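Long-range contacts in manganese-binding protein (Chlamydia trachomatis, PDB 6NSI), which binds iron, manganese and nickel as the solute-binding component of an ABC transporter and delivers the metal to the membrane permease for import: residues Leu164-Asn169 and Phe227-Leu232; Asn169-Phe174 and Ser255-Asp260; Arg193-Glu198 and Ile211-Glu216. All coordinates share one frame; numbering follows the deposited sequence.

Contact 1. Residues Leu164-Asn169 and Phe227-Leu232; sequences LVTGHN and FLEDTL. With FE (Fe (III) ion), chain B.
Leu164 sends its CD1 methyl against the ring of Phe227, with CD1 of Leu164 3.5 Å from CD1 of Phe227; the branched aliphatic tip and the ring, their side chains crossing at about a right angle, suit a buried apolar seam. At Val165 the backbone takes over: Phe227 N donates to Val165 O at 2.9 Å, and that oxygen also lies in the plane of the Phe227 ring, at its edge. Thr166 adds a CA-H...O contact to Phe227 O, and its OG1, between the backbone N and the carbonyl carbon (chi1 67°), donates to His168 O. Gly167 is packed hard: CD2 of Leu232 lies 3.5 Å from Gly167 CA, tighter than usual van der Waals contact, an approach suited to a residue without a side chain. His168 is gripped twice by Glu229. Its backbone N donates to OE2 of Glu229 at 2.8 Å, while ND1 of His168 donates to the syn lone pair of OE1 of Glu229 at 2.6 Å. The second bond lies almost in the imidazole plane, although ring and carboxylate planes are 46° apart. It fixes the ring's rotation as NE2 of His168 binds iron at 2.2 Å, and the carboxylate would probably make the imidazole a stronger donor to the metal. Helix 266-280 packs on Leu164 and Phe227, helix 235-242 touches Val165, and strand 194-195 pairs with strand 164-165.

Contact 2. Residues Asn169-Phe174 and Ser255-Asp260; sequences NAFSYF and SPLYSD. With FE (Fe (III) ion), chain B.
Phe171 carries the largest share of this contact, pressing the tip of its ring into the 255-260 loop. Its CG stands anti to the carbonyl carbon (chi1 -60°), and the far end of the ring reaches Leu257, with CZ of Phe171 3.8 Å from CD1 of Leu257. The two side chains cross obliquely. On the same ring, CE1 of Phe171 lies 4.0 Å from CB of Ser259, so one flat, bulky group spans two residues of the loop, and the branched, apolar leucine suits the ring tip. Ser259 is also met by Ala170, whose single methyl is small enough for a close approach: CB of Ala170 is 3.6 Å from CB of Ser259. The serine thus presents its carbon to Ala170 and Phe171, while its OG is hydrogen-bonded to Glu229, the carboxylate that also holds the metal ligand His168. Immediately after Ser259, Asp260 chelates the iron through both oxygens, OD1 of Asp260 at 2.0 Å and OD2 of Asp260 at 2.4 Å from the metal. Phe171, at the N-cap position of helix 172-178, thus joins the start of that helix to the loop that carries Asp260. His36, His102 and His168 complete the three-histidine, one-aspartate metal site, consistent with membership of the bacterial solute-binding protein 9 family.

Contact 3. Residues Arg193-Glu198 and Ile211-Glu216; sequences RCISPE and IMRVVE
Val214 and Ile195 bring helix 208-221 against the short strand 194-195 and the turn after it, a helix-on-strand packing across one face of the two-stranded parallel sheet formed with strand 164-165. The close-packed part is apolar. Val214 puts its two methyls to different uses: CG1 of Val214 lies 4.1 Å from CG2 of Ile195, the side chains sliding past each other in opposite directions, while CG2 of Val214 reaches the backbone at Pro197, 3.6 Å from Pro197 N. CG2 of Val214 can do this because it stands anti to the carbonyl carbon, whereas CG1 is anti to the backbone N (chi1 -180°). Pro197 suits the place, since its nitrogen has no hydrogen to satisfy against a methyl group and its ring adds apolar surface. Ile211, one helical turn earlier, touches the same proline more loosely, CD1 of Ile211 being 4.4 Å from CB of Pro197. Ile240 of helix 235-242 also touches Pro197, Ile211 and Val214, and Val165 packs on Ile195 and Val214.

The looser side, partly exposed, is built round Arg213. Its long chain passes Ile195, with CG of Arg213 4.0 Å from CD1 of Ile195, and then bends at chi3 (52°), which swings NE out of the extended line; the guanidinium beyond it lies beside Ser196. Arginine suits this margin because its aliphatic part can lie on an isoleucine while its charged end meets the Ser196 carbonyl, a carboxylate and water. Asp210 forms a salt bridge with NH2 of Arg213, and a water accepts from Ser196 N and, weakly, from NH1 of Arg213. Both terminal nitrogens converge on one acceptor: NH1 of Arg213 donates to Ser196 O at 3.3 Å from above the carbonyl plane, and NH2 of Arg213 adds a weak bond to the same oxygen.

How the contacts relate
From the N-terminal side, strand 164-165 leads through His168 to Asn169, which contacts 1 and 2 share, and on into helix 172-178. The chain then reaches strand 194-195 and helix 208-221, where contact 3 closes a short loop of 12 residues nested inside the larger loops closed by the other two. Contact 1 closes at 227-232; contact 2 closes last, at 255-260, so these two cross. Leu228 O and Leu257 N, 2.8 Å apart, join their later segments. Contacts 1 and 3 meet through the paired strands 164-165 and 194-195. Together they tie the sheet and its flanking helices to two of the iron-binding loops.

Contact 1. Residues Leu164-Asn169 and Phe227-Leu232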
ATOM      1  N   LEU A 164       0.265   6.038 -14.855  1.00 17.79           N
ATOM      2  CA  LEU A 164       0.125   4.726 -14.229  1.00 20.47           C
ATOM      3  C   LEU A 164      -1.347   4.316 -14.192  1.00 19.40           C
ATOM      4  O   LEU A 164      -2.130   4.845 -13.389  1.00 19.69           O
ATOM      5  CB  LEU A 164       0.726   4.741 -12.821  1.00 18.72           C
ATOM      6  CG  LEU A 164       0.603   3.435 -12.027  1.00 19.12           C
ATOM      7  CD1 LEU A 164       1.275   2.268 -12.765  1.00 20.49           C
ATOM      8  CD2 LEU A 164       1.192   3.648 -10.646  1.00 23.84           C
ATOM      9  N   VAL A 165      -1.713   3.358 -15.039  1.00 19.39           N
ATOM     10  CA  VAL A 165      -3.091   2.878 -15.130  1.00 19.31           C
ATOM     11  C   VAL A 165      -3.168   1.537 -14.408  1.00 20.83           C
ATOM     12  O   VAL A 165      -2.536   0.563 -14.830  1.00 21.64           O
ATOM     13  CB  VAL A 165      -3.550   2.746 -16.595  1.00 20.12           C
ATOM     14  CG1 VAL A 165      -5.005   2.242 -16.652  1.00 15.84           C
ATOM     15  CG2 VAL A 165      -3.411   4.085 -17.342  1.00 17.60           C
ATOM     16  N   THR A 166      -3.937   1.472 -13.327  1.00 18.81           N
ATOM     17  CA  THR A 166      -4.037   0.260 -12.525  1.00 19.97           C
ATOM     18  C   THR A 166      -5.493  -0.155 -12.336  1.00 19.27           C
ATOM     19  O   THR A 166      -6.420   0.509 -12.803  1.00 22.87           O
ATOM     20  CB  THR A 166      -3.394   0.444 -11.150  1.00 21.41           C
ATOM     21  OG1 THR A 166      -4.176   1.392 -10.402  1.00 19.43           O
ATOM     22  CG2 THR A 166      -1.951   0.937 -11.305  1.00 21.14           C
ATOM     23  N   GLY A 167      -5.668  -1.285 -11.633  1.00 20.94           N
ATOM     24  CA  GLY A 167      -6.997  -1.838 -11.434  1.00 21.36           C
ATOM     25  C   GLY A 167      -7.868  -0.977 -10.535  1.00 28.26           C
ATOM     26  O   GLY A 167      -9.010  -0.655 -10.891  1.00 16.68           O
ATOM     27  N   HIS A 168      -7.367  -0.642  -9.332  1.00 19.37           N
ATOM     28  CA  HIS A 168      -8.019   0.352  -8.486  1.00 20.00           C
ATOM     29  C   HIS A 168      -6.986   1.366  -8.017  1.00 21.18           C
ATOM     30  O   HIS A 168      -5.801   1.276  -8.347  1.00 19.67           O
ATOM     31  CB  HIS A 168      -8.804  -0.282  -7.313  1.00 21.98           C
ATOM     32  CG  HIS A 168      -7.986  -0.739  -6.134  1.00 24.37           C
ATOM     33  ND1 HIS A 168      -7.054  -1.759  -6.209  1.00 25.98           N
ATOM     34  CD2 HIS A 168      -8.067  -0.404  -4.819  1.00 20.77           C
ATOM     35  CE1 HIS A 168      -6.556  -1.988  -5.004  1.00 23.83           C
ATOM     36  NE2 HIS A 168      -7.154  -1.183  -4.146  1.00 20.26           N
ATOM     37  N   ASN A 169      -7.478   2.350  -7.266  1.00 22.66           N
ATOM     38  CA  ASN A 169      -6.700   3.515  -6.841  1.00 26.65           C
ATOM     39  C   ASN A 169      -5.926   3.178  -5.562  1.00 21.27           C
ATOM     40  O   ASN A 169      -6.233   3.632  -4.464  1.00 20.38           O
ATOM     41  CB  ASN A 169      -7.622   4.717  -6.650  1.00 22.90           C
ATOM     42  CG  ASN A 169      -6.864   5.984  -6.346  1.00 29.21           C
ATOM     43  OD1 ASN A 169      -5.647   6.053  -6.555  1.00 21.33           O
ATOM     44  ND2 ASN A 169      -7.566   6.995  -5.826  1.00 25.72           N
ATOM     45  N   PHE A 227      -1.831  -2.057 -15.805  1.00 24.54           N
ATOM     46  CA  PHE A 227      -1.337  -2.989 -14.795  1.00 24.58           C
ATOM     47  C   PHE A 227      -2.487  -3.679 -14.063  1.00 23.25           C
ATOM     48  O   PHE A 227      -3.210  -3.040 -13.293  1.00 21.03           O
ATOM     49  CB  PHE A 227      -0.438  -2.265 -13.794  1.00 24.80           C
ATOM     50  CG  PHE A 227       0.814  -1.689 -14.408  1.00 25.54           C
ATOM     51  CD1 PHE A 227       0.793  -0.430 -15.017  1.00 22.45           C
ATOM     52  CD2 PHE A 227       2.012  -2.402 -14.375  1.00 24.07           C
ATOM     53  CE1 PHE A 227       1.957   0.119 -15.570  1.00 22.03           C
ATOM     54  CE2 PHE A 227       3.199  -1.852 -14.940  1.00 19.94           C
ATOM     55  CZ  PHE A 227       3.160  -0.605 -15.533  1.00 22.52           C
ATOM     56  N   LEU A 228      -2.590  -4.991 -14.244  1.00 25.40           N
ATOM     57  CA  LEU A 228      -3.444  -5.835 -13.414  1.00 23.42           C
ATOM     58  C   LEU A 228      -2.892  -5.921 -12.004  1.00 24.75           C
ATOM     59  O   LEU A 228      -1.689  -5.782 -11.788  1.00 22.53           O
ATOM     60  CB  LEU A 228      -3.515  -7.249 -13.994  1.00 24.58           C
ATOM     61  CG  LEU A 228      -4.035  -7.308 -15.429  1.00 23.71           C
ATOM     62  CD1 LEU A 228      -3.715  -8.669 -16.041  1.00 33.88           C
ATOM     63  CD2 LEU A 228      -5.520  -7.084 -15.404  1.00 29.82           C
ATOM     64  N   GLU A 229      -3.785  -6.184 -11.039  1.00 25.70           N
ATOM     65  CA  GLU A 229      -3.404  -6.394  -9.649  1.00 29.78           C
ATOM     66  C   GLU A 229      -3.818  -7.785  -9.202  1.00 28.22           C
ATOM     67  O   GLU A 229      -4.904  -8.268  -9.543  1.00 26.92           O
ATOM     68  CB  GLU A 229      -4.034  -5.361  -8.697  1.00 21.77           C
ATOM     69  CG  GLU A 229      -3.705  -3.917  -9.053  1.00 19.86           C
ATOM     70  CD  GLU A 229      -4.721  -2.934  -8.491  1.00 22.39           C
ATOM     71  OE1 GLU A 229      -5.359  -3.260  -7.458  1.00 20.06           O
ATOM     72  OE2 GLU A 229      -4.872  -1.835  -9.077  1.00 26.41           O
ATOM     73  N   ASP A 230      -2.959  -8.369  -8.383  1.00 30.60           N
ATOM     74  CA  ASP A 230      -3.204  -9.700  -7.792  1.00 30.67           C
ATOM     75  C   ASP A 230      -4.476  -9.572  -6.973  1.00 35.95           C
ATOM     76  O   ASP A 230      -4.669  -8.542  -6.368  1.00 31.81           O
ATOM     77  CB  ASP A 230      -2.081 -10.084  -6.838  1.00 33.83           C
ATOM     78  CG  ASP A 230      -2.132 -11.531  -6.395  1.00 36.87           C
ATOM     79  OD1 ASP A 230      -1.935 -12.376  -7.222  1.00 40.23           O
ATOM     80  OD2 ASP A 230      -2.384 -11.766  -5.245  1.00 36.87           O
ATOM     81  N   THR A 231      -5.388 -10.527  -7.120  1.00 34.55           N
ATOM     82  CA  THR A 231      -6.680 -10.684  -6.390  1.00 39.73           C
ATOM     83  C   THR A 231      -7.776  -9.683  -6.785  1.00 44.58           C
ATOM     84  O   THR A 231      -8.875  -9.885  -6.333  1.00 45.08           O
ATOM     85  CB  THR A 231      -6.583 -10.601  -4.861  1.00 44.40           C
ATOM     86  OG1 THR A 231      -6.519  -9.220  -4.533  1.00 49.67           O
ATOM     87  CG2 THR A 231      -5.411 -11.330  -4.249  1.00 45.64           C
ATOM     88  N   LEU A 232      -7.506  -8.678  -7.615  1.00 40.07           N
ATOM     89  CA  LEU A 232      -8.559  -7.722  -8.022  1.00 36.26           C
ATOM     90  C   LEU A 232      -9.172  -8.326  -9.284  1.00 32.51           C
ATOM     91  O   LEU A 232      -8.425  -8.783 -10.122  1.00 33.99           O
ATOM     92  CB  LEU A 232      -8.006  -6.322  -8.289  1.00 33.44           C
ATOM     93  CG  LEU A 232      -9.067  -5.232  -8.419  1.00 38.63           C
ATOM     94  CD1 LEU A 232      -9.425  -4.652  -7.067  1.00 36.85           C
ATOM     95  CD2 LEU A 232      -8.633  -4.127  -9.357  1.00 35.98           C
TER
HETATM   96 FE    FE B 401      -6.885  -1.056  -1.917  1.00 24.07          FE

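Contact 2. Residues Asn169-Phe174 and Ser255-Asp260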
ATOM      1  N   ASN A 169      -7.478   2.350  -7.266  1.00 22.66           N
ATOM      2  CA  ASN A 169      -6.700   3.515  -6.841  1.00 26.65           C
ATOM      3  C   ASN A 169      -5.926   3.178  -5.562  1.00 21.27           C
ATOM      4  O   ASN A 169      -6.233   3.632  -4.464  1.00 20.38           O
ATOM      5  CB  ASN A 169      -7.622   4.717  -6.650  1.00 22.90           C
ATOM      6  CG  ASN A 169      -6.864   5.984  -6.346  1.00 29.21           C
ATOM      7  OD1 ASN A 169      -5.647   6.053  -6.555  1.00 21.33           O
ATOM      8  ND2 ASN A 169      -7.566   6.995  -5.826  1.00 25.72           N
ATOM      9  N   ALA A 170      -4.892   2.358  -5.738  1.00 21.20           N
ATOM     10  CA  ALA A 170      -4.016   1.953  -4.651  1.00 21.01           C
ATOM     11  C   ALA A 170      -2.626   2.569  -4.744  1.00 19.82           C
ATOM     12  O   ALA A 170      -1.827   2.386  -3.821  1.00 20.99           O
ATOM     13  CB  ALA A 170      -3.877   0.422  -4.612  1.00 20.89           C
ATOM     14  N   PHE A 171      -2.318   3.297  -5.819  1.00 22.96           N
ATOM     15  CA  PHE A 171      -0.967   3.804  -6.036  1.00 21.87           C
ATOM     16  C   PHE A 171      -0.910   5.331  -6.104  1.00 23.10           C
ATOM     17  O   PHE A 171       0.020   5.899  -6.693  1.00 20.45           O
ATOM     18  CB  PHE A 171      -0.375   3.169  -7.294  1.00 20.62           C
ATOM     19  CG  PHE A 171      -0.286   1.656  -7.214  1.00 23.27           C
ATOM     20  CD1 PHE A 171      -1.324   0.858  -7.686  1.00 24.73           C
ATOM     21  CD2 PHE A 171       0.826   1.041  -6.648  1.00 21.71           C
ATOM     22  CE1 PHE A 171      -1.248  -0.533  -7.610  1.00 24.70           C
ATOM     23  CE2 PHE A 171       0.913  -0.352  -6.564  1.00 26.72           C
ATOM     24  CZ  PHE A 171      -0.118  -1.140  -7.052  1.00 19.32           C
ATOM     25  N   SER A 172      -1.875   6.021  -5.486  1.00 18.75           N
ATOM     26  CA  SER A 172      -1.812   7.482  -5.498  1.00 21.22           C
ATOM     27  C   SER A 172      -0.596   8.005  -4.732  1.00 26.42           C
ATOM     28  O   SER A 172       0.071   8.945  -5.187  1.00 25.68           O
ATOM     29  CB  SER A 172      -3.106   8.081  -4.939  1.00 25.91           C
ATOM     30  OG  SER A 172      -4.136   8.028  -5.915  1.00 21.11           O
ATOM     31  N   TYR A 173      -0.296   7.437  -3.557  1.00 26.72           N
ATOM     32  CA  TYR A 173       0.889   7.887  -2.819  1.00 24.67           C
ATOM     33  C   TYR A 173       2.168   7.582  -3.590  1.00 27.63           C
ATOM     34  O   TYR A 173       3.072   8.423  -3.682  1.00 24.99           O
ATOM     35  CB  TYR A 173       0.933   7.235  -1.437  1.00 23.55           C
ATOM     36  CG  TYR A 173      -0.186   7.700  -0.541  1.00 25.85           C
ATOM     37  CD1 TYR A 173      -1.349   6.947  -0.406  1.00 21.86           C
ATOM     38  CD2 TYR A 173      -0.083   8.888   0.165  1.00 26.95           C
ATOM     39  CE1 TYR A 173      -2.378   7.363   0.416  1.00 23.54           C
ATOM     40  CE2 TYR A 173      -1.106   9.323   0.979  1.00 30.34           C
ATOM     41  CZ  TYR A 173      -2.251   8.559   1.111  1.00 31.21           C
ATOM     42  OH  TYR A 173      -3.274   8.989   1.929  1.00 26.75           O
ATOM     43  N   PHE A 174       2.270   6.355  -4.107  1.00 21.74           N
ATOM     44  CA  PHE A 174       3.365   5.947  -4.975  1.00 23.57           C
ATOM     45  C   PHE A 174       3.574   6.948  -6.107  1.00 26.30           C
ATOM     46  O   PHE A 174       4.701   7.383  -6.386  1.00 22.86           O
ATOM     47  CB  PHE A 174       3.020   4.543  -5.518  1.00 22.54           C
ATOM     48  CG  PHE A 174       4.060   3.933  -6.413  1.00 23.70           C
ATOM     49  CD1 PHE A 174       4.076   4.207  -7.787  1.00 19.29           C
ATOM     50  CD2 PHE A 174       4.984   3.037  -5.896  1.00 22.72           C
ATOM     51  CE1 PHE A 174       5.017   3.633  -8.606  1.00 21.00           C
ATOM     52  CE2 PHE A 174       5.936   2.452  -6.707  1.00 21.78           C
ATOM     53  CZ  PHE A 174       5.948   2.740  -8.070  1.00 18.92           C
ATOM     54  N   SER A 255       3.722  -8.948 -15.426  1.00 36.27           N
ATOM     55  CA  SER A 255       3.477  -9.410 -14.064  1.00 37.64           C
ATOM     56  C   SER A 255       2.450  -8.530 -13.366  1.00 31.45           C
ATOM     57  O   SER A 255       2.406  -7.320 -13.602  1.00 28.28           O
ATOM     58  CB  SER A 255       4.762  -9.396 -13.225  1.00 35.54           C
ATOM     59  OG  SER A 255       5.877  -9.840 -13.972  1.00 48.16           O
ATOM     60  N   PRO A 256       1.645  -9.110 -12.475  1.00 37.12           N
ATOM     61  CA  PRO A 256       0.655  -8.308 -11.747  1.00 30.28           C
ATOM     62  C   PRO A 256       1.330  -7.472 -10.673  1.00 34.44           C
ATOM     63  O   PRO A 256       2.410  -7.808 -10.177  1.00 28.96           O
ATOM     64  CB  PRO A 256      -0.285  -9.360 -11.139  1.00 36.05           C
ATOM     65  CG  PRO A 256       0.564 -10.584 -10.977  1.00 43.34           C
ATOM     66  CD  PRO A 256       1.615 -10.536 -12.082  1.00 40.13           C
ATOM     67  N   LEU A 257       0.692  -6.354 -10.337  1.00 24.43           N
ATOM     68  CA  LEU A 257       1.132  -5.572  -9.198  1.00 24.70           C
ATOM     69  C   LEU A 257       0.427  -6.076  -7.946  1.00 25.54           C
ATOM     70  O   LEU A 257      -0.627  -6.703  -8.012  1.00 22.89           O
ATOM     71  CB  LEU A 257       0.838  -4.088  -9.417  1.00 21.82           C
ATOM     72  CG  LEU A 257       1.487  -3.390 -10.616  1.00 20.38           C
ATOM     73  CD1 LEU A 257       1.000  -1.926 -10.646  1.00 17.93           C
ATOM     74  CD2 LEU A 257       3.007  -3.421 -10.487  1.00 19.15           C
ATOM     75  N   TYR A 258       1.025  -5.812  -6.797  1.00 24.82           N
ATOM     76  CA  TYR A 258       0.399  -6.171  -5.528  1.00 25.95           C
ATOM     77  C   TYR A 258      -0.025  -4.883  -4.843  1.00 23.82           C
ATOM     78  O   TYR A 258       0.816  -4.131  -4.347  1.00 22.12           O
ATOM     79  CB  TYR A 258       1.344  -7.011  -4.676  1.00 25.01           C
ATOM     80  CG  TYR A 258       1.539  -8.368  -5.306  1.00 37.95           C
ATOM     81  CD1 TYR A 258       2.380  -8.531  -6.410  1.00 35.62           C
ATOM     82  CD2 TYR A 258       0.856  -9.479  -4.834  1.00 39.44           C
ATOM     83  CE1 TYR A 258       2.544  -9.774  -7.013  1.00 41.31           C
ATOM     84  CE2 TYR A 258       1.017 -10.717  -5.432  1.00 41.21           C
ATOM     85  CZ  TYR A 258       1.861 -10.858  -6.518  1.00 46.25           C
ATOM     86  OH  TYR A 258       2.017 -12.101  -7.109  1.00 60.06           O
ATOM     87  N   SER A 259      -1.332  -4.629  -4.842  1.00 25.81           N
ATOM     88  CA  SER A 259      -1.886  -3.387  -4.321  1.00 25.29           C
ATOM     89  C   SER A 259      -2.235  -3.498  -2.835  1.00 29.30           C
ATOM     90  O   SER A 259      -1.754  -2.716  -2.012  1.00 27.80           O
ATOM     91  CB  SER A 259      -3.140  -3.026  -5.121  1.00 22.63           C
ATOM     92  OG  SER A 259      -4.085  -4.083  -5.006  1.00 28.03           O
ATOM     93  N   ASP A 260      -3.091  -4.454  -2.485  1.00 25.96           N
ATOM     94  CA  ASP A 260      -3.658  -4.542  -1.150  1.00 27.02           C
ATOM     95  C   ASP A 260      -3.073  -5.698  -0.352  1.00 29.29           C
ATOM     96  O   ASP A 260      -3.532  -5.975   0.768  1.00 26.25           O
ATOM     97  CB  ASP A 260      -5.177  -4.676  -1.236  1.00 27.28           C
ATOM     98  CG  ASP A 260      -5.869  -3.380  -1.657  1.00 29.79           C
ATOM     99  OD1 ASP A 260      -5.293  -2.271  -1.489  1.00 23.95           O
ATOM    100  OD2 ASP A 260      -7.012  -3.479  -2.151  1.00 25.98           O
TER
HETATM  101 FE    FE B 401      -6.885  -1.056  -1.917  1.00 24.07          FE

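Contact 3. Residues Arg193-Glu198 and Ile211-Glu216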
ATOM      1  N   ARG A 193      -1.151  11.843 -13.264  1.00 21.43           N
ATOM      2  CA  ARG A 193      -0.238  10.741 -13.558  1.00 21.85           C
ATOM      3  C   ARG A 193      -0.740   9.348 -13.161  1.00 19.62           C
ATOM      4  O   ARG A 193      -0.033   8.363 -13.414  1.00 17.64           O
ATOM      5  CB  ARG A 193       1.114  11.015 -12.891  1.00 22.53           C
ATOM      6  CG  ARG A 193       1.606  12.448 -13.148  1.00 27.29           C
ATOM      7  CD  ARG A 193       3.117  12.510 -13.189  1.00 30.25           C
ATOM      8  NE  ARG A 193       3.469  12.117 -14.532  1.00 48.19           N
ATOM      9  CZ  ARG A 193       3.971  12.932 -15.441  1.00 33.82           C
ATOM     10  NH1 ARG A 193       4.235  14.180 -15.132  1.00 39.58           N
ATOM     11  NH2 ARG A 193       4.202  12.468 -16.660  1.00 30.39           N
ATOM     12  N   CYS A 194      -1.921   9.211 -12.564  1.00 20.72           N
ATOM     13  CA  CYS A 194      -2.445   7.872 -12.305  1.00 16.87           C
ATOM     14  C   CYS A 194      -3.960   7.863 -12.496  1.00 22.84           C
ATOM     15  O   CYS A 194      -4.638   8.877 -12.288  1.00 21.91           O
ATOM     16  CB  CYS A 194      -2.066   7.376 -10.886  1.00 18.42           C
ATOM     17  SG  CYS A 194      -2.652   8.423  -9.491  1.00 25.64           S
ATOM     18  N   ILE A 195      -4.492   6.707 -12.891  1.00 18.63           N
ATOM     19  CA  ILE A 195      -5.941   6.539 -13.069  1.00 21.04           C
ATOM     20  C   ILE A 195      -6.274   5.058 -12.930  1.00 20.94           C
ATOM     21  O   ILE A 195      -5.419   4.187 -13.118  1.00 17.13           O
ATOM     22  CB  ILE A 195      -6.435   7.088 -14.437  1.00 18.06           C
ATOM     23  CG1 ILE A 195      -7.946   7.384 -14.379  1.00 23.10           C
ATOM     24  CG2 ILE A 195      -6.149   6.087 -15.548  1.00 19.43           C
ATOM     25  CD1 ILE A 195      -8.474   8.141 -15.576  1.00 29.59           C
ATOM     26  N   SER A 196      -7.535   4.767 -12.601  1.00 20.96           N
ATOM     27  CA  SER A 196      -7.999   3.397 -12.445  1.00 17.73           C
ATOM     28  C   SER A 196      -9.509   3.408 -12.575  1.00 21.48           C
ATOM     29  O   SER A 196     -10.150   4.399 -12.195  1.00 20.22           O
ATOM     30  CB  SER A 196      -7.567   2.798 -11.088  1.00 21.04           C
ATOM     31  OG  SER A 196      -8.067   3.543  -9.995  1.00 23.33           O
ATOM     32  N   PRO A 197     -10.108   2.362 -13.145  1.00 20.22           N
ATOM     33  CA  PRO A 197     -11.579   2.350 -13.285  1.00 20.85           C
ATOM     34  C   PRO A 197     -12.285   2.173 -11.953  1.00 24.01           C
ATOM     35  O   PRO A 197     -13.402   2.668 -11.772  1.00 28.15           O
ATOM     36  CB  PRO A 197     -11.834   1.175 -14.236  1.00 22.64           C
ATOM     37  CG  PRO A 197     -10.671   0.252 -14.044  1.00 23.86           C
ATOM     38  CD  PRO A 197      -9.468   1.132 -13.650  1.00 18.72           C
ATOM     39  N   GLU A 198     -11.655   1.492 -11.011  1.00 23.10           N
ATOM     40  CA  GLU A 198     -12.165   1.332  -9.657  1.00 23.15           C
ATOM     41  C   GLU A 198     -11.531   2.372  -8.733  1.00 33.31           C
ATOM     42  O   GLU A 198     -10.379   2.769  -8.924  1.00 26.50           O
ATOM     43  CB  GLU A 198     -11.861  -0.083  -9.162  1.00 24.20           C
ATOM     44  CG  GLU A 198     -12.361  -0.405  -7.743  1.00 35.04           C
ATOM     45  CD  GLU A 198     -13.873  -0.388  -7.646  1.00 38.30           C
ATOM     46  OE1 GLU A 198     -14.443   0.724  -7.500  1.00 40.34           O
ATOM     47  OE2 GLU A 198     -14.472  -1.490  -7.724  1.00 38.39           O
ATOM     48  N   ILE A 211     -15.097   2.864 -17.420  1.00 24.40           N
ATOM     49  CA  ILE A 211     -14.375   2.308 -18.560  1.00 25.27           C
ATOM     50  C   ILE A 211     -14.001   3.429 -19.509  1.00 26.80           C
ATOM     51  O   ILE A 211     -12.836   3.578 -19.897  1.00 28.62           O
ATOM     52  CB  ILE A 211     -15.218   1.234 -19.280  1.00 29.48           C
ATOM     53  CG1 ILE A 211     -15.458   0.024 -18.381  1.00 27.23           C
ATOM     54  CG2 ILE A 211     -14.539   0.799 -20.585  1.00 23.79           C
ATOM     55  CD1 ILE A 211     -14.265  -0.391 -17.564  1.00 37.16           C
ATOM     56  N   MET A 212     -14.987   4.263 -19.852  1.00 29.22           N
ATOM     57  CA  MET A 212     -14.775   5.312 -20.840  1.00 25.37           C
ATOM     58  C   MET A 212     -13.754   6.322 -20.351  1.00 27.98           C
ATOM     59  O   MET A 212     -12.881   6.753 -21.116  1.00 25.43           O
ATOM     60  CB  MET A 212     -16.091   6.013 -21.152  1.00 25.29           C
ATOM     61  CG  MET A 212     -15.920   7.124 -22.206  1.00 33.76           C
ATOM     62  SD  MET A 212     -15.757   8.783 -21.472  1.00 54.02           S
ATOM     63  CE  MET A 212     -17.305   8.849 -20.525  1.00 40.90           C
ATOM     64  N   ARG A 213     -13.868   6.721 -19.084  1.00 27.23           N
ATOM     65  CA  ARG A 213     -12.903   7.627 -18.473  1.00 29.08           C
ATOM     66  C   ARG A 213     -11.469   7.125 -18.665  1.00 27.21           C
ATOM     67  O   ARG A 213     -10.592   7.868 -19.124  1.00 27.83           O
ATOM     68  CB  ARG A 213     -13.253   7.772 -16.991  1.00 28.59           C
ATOM     69  CG  ARG A 213     -12.346   8.651 -16.182  1.00 35.31           C
ATOM     70  CD  ARG A 213     -12.997   8.929 -14.825  1.00 32.15           C
ATOM     71  NE  ARG A 213     -13.421   7.699 -14.135  1.00 35.95           N
ATOM     72  CZ  ARG A 213     -12.605   6.922 -13.417  1.00 35.54           C
ATOM     73  NH1 ARG A 213     -11.316   7.221 -13.313  1.00 29.30           N
ATOM     74  NH2 ARG A 213     -13.063   5.829 -12.822  1.00 34.29           N
ATOM     75  N   VAL A 214     -11.222   5.846 -18.360  1.00 28.30           N
ATOM     76  CA  VAL A 214      -9.860   5.308 -18.455  1.00 27.71           C
ATOM     77  C   VAL A 214      -9.429   5.159 -19.919  1.00 31.13           C
ATOM     78  O   VAL A 214      -8.261   5.414 -20.271  1.00 24.20           O
ATOM     79  CB  VAL A 214      -9.757   3.980 -17.676  1.00 25.76           C
ATOM     80  CG1 VAL A 214      -8.343   3.404 -17.753  1.00 22.76           C
ATOM     81  CG2 VAL A 214     -10.134   4.191 -16.234  1.00 19.32           C
ATOM     82  N   VAL A 215     -10.361   4.770 -20.800  1.00 23.04           N
ATOM     83  CA  VAL A 215     -10.043   4.662 -22.228  1.00 22.70           C
ATOM     84  C   VAL A 215      -9.607   6.015 -22.795  1.00 26.80           C
ATOM     85  O   VAL A 215      -8.613   6.117 -23.531  1.00 26.27           O
ATOM     86  CB  VAL A 215     -11.251   4.076 -22.991  1.00 30.39           C
ATOM     87  CG1 VAL A 215     -11.126   4.301 -24.507  1.00 27.51           C
ATOM     88  CG2 VAL A 215     -11.395   2.588 -22.675  1.00 24.51           C
ATOM     89  N   GLU A 216     -10.334   7.082 -22.457  1.00 26.08           N
ATOM     90  CA  GLU A 216      -9.957   8.401 -22.962  1.00 28.23           C
ATOM     91  C   GLU A 216      -8.627   8.863 -22.369  1.00 30.22           C
ATOM     92  O   GLU A 216      -7.811   9.496 -23.059  1.00 26.07           O
ATOM     93  CB  GLU A 216     -11.070   9.405 -22.668  1.00 32.00           C
ATOM     94  CG  GLU A 216     -12.378   9.117 -23.423  1.00 29.56           C
ATOM     95  CD  GLU A 216     -13.368  10.278 -23.365  1.00 34.49           C
ATOM     96  OE1 GLU A 216     -13.490  10.933 -22.308  1.00 32.04           O
ATOM     97  OE2 GLU A 216     -14.038  10.534 -24.375  1.00 31.21           O
TER
HETATM   98  O   HOH W   1      -9.138   7.142 -11.200  1.00 29.32           O